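PDB 6KBC: CghA from Chaetomium globosum, which belongs to the Diels-Alderase family, is built from two calycin-type beta-rich domains and holds the ligand WK1 in a pocket. Local coordinates for residues A[317-322]-A[360-365]. Sequence-based numbering, arbitrary orientation.
Sequences KYRDKN and DGTGNS. With WK1 ((2S)-3-[(2S,4E)-4-[[(1R,2S,4aR,6S,8R,8aS)-2-[(E)-but-2-en-2-yl]-6,8-dimethyl-1,2,4a,5,6,7,8,8a-octahydronaphthalen-1-yl]-oxidanyl-methylidene]-3,5-bis(oxidanylidene)pyrrolidin-2-yl]-2-methyl-2-oxidanyl-propanoic acid), chain B.
In the C-terminal calycin-like domain, the loop between strands 302-308 and 324-330 packs on the start of strand 363-375 through Y318, which lays its ring over G363. The CA of G363 lies 3.8 Å from the ring centroid, 27° off the ring normal, a CH-pi contact over one face. In Y318, chi1 of -63° sets CG anti to the carbonyl carbon, beside the backbone N, and 3.5 Å from CA of G363. The OG of S365 sits in the ring plane at the edge, 3.5 Å from CD2 of Y318, and a water joins this hydroxyl to the backbone N of K317.

Next along the loop, R319 lies alongside T362 and points the same way, CB of R319 being 4.0 Å from CG2 of T362. The guanidinium of R319 grips the D320 carboxylate side-on, NE of R319 donating to OD1 of D320 at 3.0 Å and 170°, and NH2 to OD2. NH2 of R319 also forms a salt bridge with D241, and OD2 of D320 one with K307.

On strand 363-375, N364 points away from the loop and donates from ND2 to O4 of WK1 at 2.9 Å, while W350 holds its OD1. Loop and strand thus meet by CH-pi and van der Waals contact without a direct hydrogen bond; their backbones are linked through the E392 carboxylate, which accepts from N of R319, D320 and G363, and, at S365, through the water.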
loop_
_atom_site.group_PDB
_atom_site.type_symbol
_atom_site.label_atom_id
_atom_site.label_comp_id
_atom_site.label_asym_id
_atom_site.label_seq_id
_atom_site.Cartn_x
_atom_site.Cartn_y
_atom_site.Cartn_z
ATOM N N LYS A 317 -17.167 6.210 -8.009
ATOM C CA LYS A 317 -17.609 6.944 -9.190
ATOM C C LYS A 317 -17.430 6.167 -10.479
ATOM O O LYS A 317 -17.921 6.617 -11.514
ATOM C CB LYS A 317 -16.821 8.255 -9.366
ATOM C CG LYS A 317 -16.892 9.253 -8.216
ATOM C CD LYS A 317 -18.300 9.701 -7.949
ATOM C CE LYS A 317 -18.308 11.002 -7.156
ATOM N NZ LYS A 317 -19.706 11.399 -6.832
ATOM N N TYR A 318 -16.684 5.067 -10.462
ATOM C CA TYR A 318 -16.258 4.475 -11.723
ATOM C C TYR A 318 -16.963 3.151 -11.959
ATOM O O TYR A 318 -18.192 3.127 -11.962
ATOM C CB TYR A 318 -14.738 4.357 -11.741
ATOM C CG TYR A 318 -14.078 5.716 -11.683
ATOM C CD1 TYR A 318 -14.058 6.536 -12.812
ATOM C CD2 TYR A 318 -13.476 6.180 -10.515
ATOM C CE1 TYR A 318 -13.461 7.788 -12.784
ATOM C CE2 TYR A 318 -12.873 7.438 -10.473
ATOM C CZ TYR A 318 -12.877 8.236 -11.615
ATOM O OH TYR A 318 -12.286 9.480 -11.586
ATOM N N ARG A 319 -16.234 2.055 -12.166
ATOM C CA ARG A 319 -16.912 0.819 -12.556
ATOM C C ARG A 319 -17.879 0.351 -11.473
ATOM O O ARG A 319 -19.057 0.082 -11.744
ATOM C CB ARG A 319 -15.903 -0.284 -12.873
ATOM C CG ARG A 319 -16.593 -1.542 -13.395
ATOM C CD ARG A 319 -15.656 -2.731 -13.455
ATOM N NE ARG A 319 -15.250 -3.146 -12.111
ATOM C CZ ARG A 319 -14.093 -3.732 -11.834
ATOM N NH1 ARG A 319 -13.215 -3.953 -12.806
ATOM N NH2 ARG A 319 -13.804 -4.074 -10.581
ATOM N N ASP A 320 -17.398 0.243 -10.245
ATOM C CA ASP A 320 -18.187 -0.275 -9.136
ATOM C C ASP A 320 -18.687 0.889 -8.309
ATOM O O ASP A 320 -17.894 1.689 -7.808
ATOM C CB ASP A 320 -17.359 -1.221 -8.266
ATOM C CG ASP A 320 -16.727 -2.319 -9.080
ATOM O OD1 ASP A 320 -17.407 -2.800 -10.019
ATOM O OD2 ASP A 320 -15.578 -2.704 -8.780
ATOM N N LYS A 321 -19.994 0.948 -8.130
ATOM C CA LYS A 321 -20.630 2.006 -7.355
ATOM C C LYS A 321 -20.728 1.594 -5.890
ATOM O O LYS A 321 -21.806 1.595 -5.287
ATOM C CB LYS A 321 -22.009 2.290 -7.951
ATOM C CG LYS A 321 -21.994 2.688 -9.444
ATOM C CD LYS A 321 -20.888 3.681 -9.768
ATOM C CE LYS A 321 -21.018 4.265 -11.191
ATOM N NZ LYS A 321 -20.992 3.168 -12.175
ATOM N N ASN A 322 -19.598 1.183 -5.305
ATOM C CA ASN A 322 -19.632 0.625 -3.962
ATOM C C ASN A 322 -19.521 1.719 -2.898
ATOM O O ASN A 322 -18.911 2.771 -3.106
ATOM C CB ASN A 322 -18.518 -0.417 -3.767
ATOM C CG ASN A 322 -17.132 0.164 -3.938
ATOM O OD1 ASN A 322 -16.848 0.837 -4.934
ATOM N ND2 ASN A 322 -16.242 -0.117 -2.972
ATOM N N ASP A 360 -17.736 0.847 -20.097
ATOM C CA ASP A 360 -16.653 -0.014 -19.655
ATOM C C ASP A 360 -15.678 0.720 -18.739
ATOM O O ASP A 360 -14.642 0.153 -18.383
ATOM C CB ASP A 360 -15.910 -0.593 -20.862
ATOM C CG ASP A 360 -16.811 -1.467 -21.742
ATOM O OD1 ASP A 360 -17.504 -2.350 -21.200
ATOM O OD2 ASP A 360 -16.816 -1.282 -22.975
ATOM N N GLY A 361 -16.004 1.951 -18.346
ATOM C CA GLY A 361 -15.038 2.799 -17.668
ATOM C C GLY A 361 -14.659 2.253 -16.300
ATOM O O GLY A 361 -15.468 1.647 -15.595
ATOM N N THR A 362 -13.399 2.450 -15.942
ATOM C CA THR A 362 -12.859 1.980 -14.676
ATOM C C THR A 362 -12.060 3.107 -14.045
ATOM O O THR A 362 -11.711 4.100 -14.695
ATOM C CB THR A 362 -11.966 0.749 -14.854
ATOM O OG1 THR A 362 -10.949 1.046 -15.816
ATOM C CG2 THR A 362 -12.773 -0.485 -15.302
ATOM N N GLY A 363 -11.747 2.938 -12.768
ATOM C CA GLY A 363 -11.095 4.023 -12.076
ATOM C C GLY A 363 -10.247 3.525 -10.930
ATOM O O GLY A 363 -10.188 2.330 -10.627
ATOM N N ASN A 364 -9.585 4.491 -10.301
ATOM C CA ASN A 364 -8.654 4.289 -9.202
ATOM C C ASN A 364 -9.076 5.304 -8.146
ATOM O O ASN A 364 -8.966 6.513 -8.370
ATOM C CB ASN A 364 -7.215 4.505 -9.675
ATOM C CG ASN A 364 -6.190 4.441 -8.542
ATOM O OD1 ASN A 364 -6.532 4.333 -7.359
ATOM N ND2 ASN A 364 -4.919 4.489 -8.912
ATOM N N SER A 365 -9.637 4.824 -7.041
ATOM C CA SER A 365 -10.238 5.698 -6.051
ATOM C C SER A 365 -9.621 5.409 -4.696
ATOM O O SER A 365 -9.459 4.246 -4.306
ATOM C CB SER A 365 -11.748 5.522 -5.966
ATOM O OG SER A 365 -12.346 5.647 -7.247
HETATM O O WK1 B . -1.284 8.589 -8.864
HETATM C C17 WK1 B . -1.443 8.305 -7.704
HETATM O O1 WK1 B . -1.269 9.095 -6.820
HETATM C C19 WK1 B . -1.877 6.947 -7.326
HETATM O O2 WK1 B . -2.182 6.158 -8.425
HETATM C C18 WK1 B . -3.144 7.048 -6.535
HETATM C C20 WK1 B . -0.687 6.387 -6.597
HETATM C C22 WK1 B . -1.056 5.195 -5.813
HETATM N N WK1 B . -0.067 4.637 -4.910
HETATM C C21 WK1 B . -0.028 3.317 -5.054
HETATM O O5 WK1 B . 0.765 2.555 -4.337
HETATM C C23 WK1 B . -1.507 4.027 -6.536
HETATM O O4 WK1 B . -2.409 4.018 -7.496
HETATM C C24 WK1 B . -0.927 2.804 -6.099
HETATM C C16 WK1 B . -1.203 1.462 -6.600
HETATM O O3 WK1 B . -2.071 1.345 -7.529
HETATM C C9 WK1 B . -0.603 0.284 -5.955
HETATM C C8 WK1 B . -1.609 0.064 -4.789
HETATM C C12 WK1 B . -2.168 1.269 -4.060
HETATM C C13 WK1 B . -1.653 1.724 -2.940
HETATM C C90 WK1 B . -2.222 2.916 -2.250
HETATM C C14 WK1 B . -3.347 1.986 -4.612
HETATM C C7 WK1 B . -2.807 -0.721 -5.227
HETATM C C6 WK1 B . -2.626 -1.864 -5.833
HETATM C C3 WK1 B . -1.239 -2.168 -6.304
HETATM C C4 WK1 B . -0.505 -0.954 -6.835
HETATM C C5 WK1 B . 0.951 -1.350 -6.986
HETATM C C11 WK1 B . 1.709 -0.266 -7.685
HETATM C C2 WK1 B . -1.085 -3.364 -7.207
HETATM C C1 WK1 B . 0.348 -3.770 -7.075
HETATM C C10 WK1 B . 0.700 -5.073 -7.714
HETATM C C WK1 B . 1.177 -2.679 -7.680
HETATM O O HOH W 1 -14.742 6.896 -6.962
#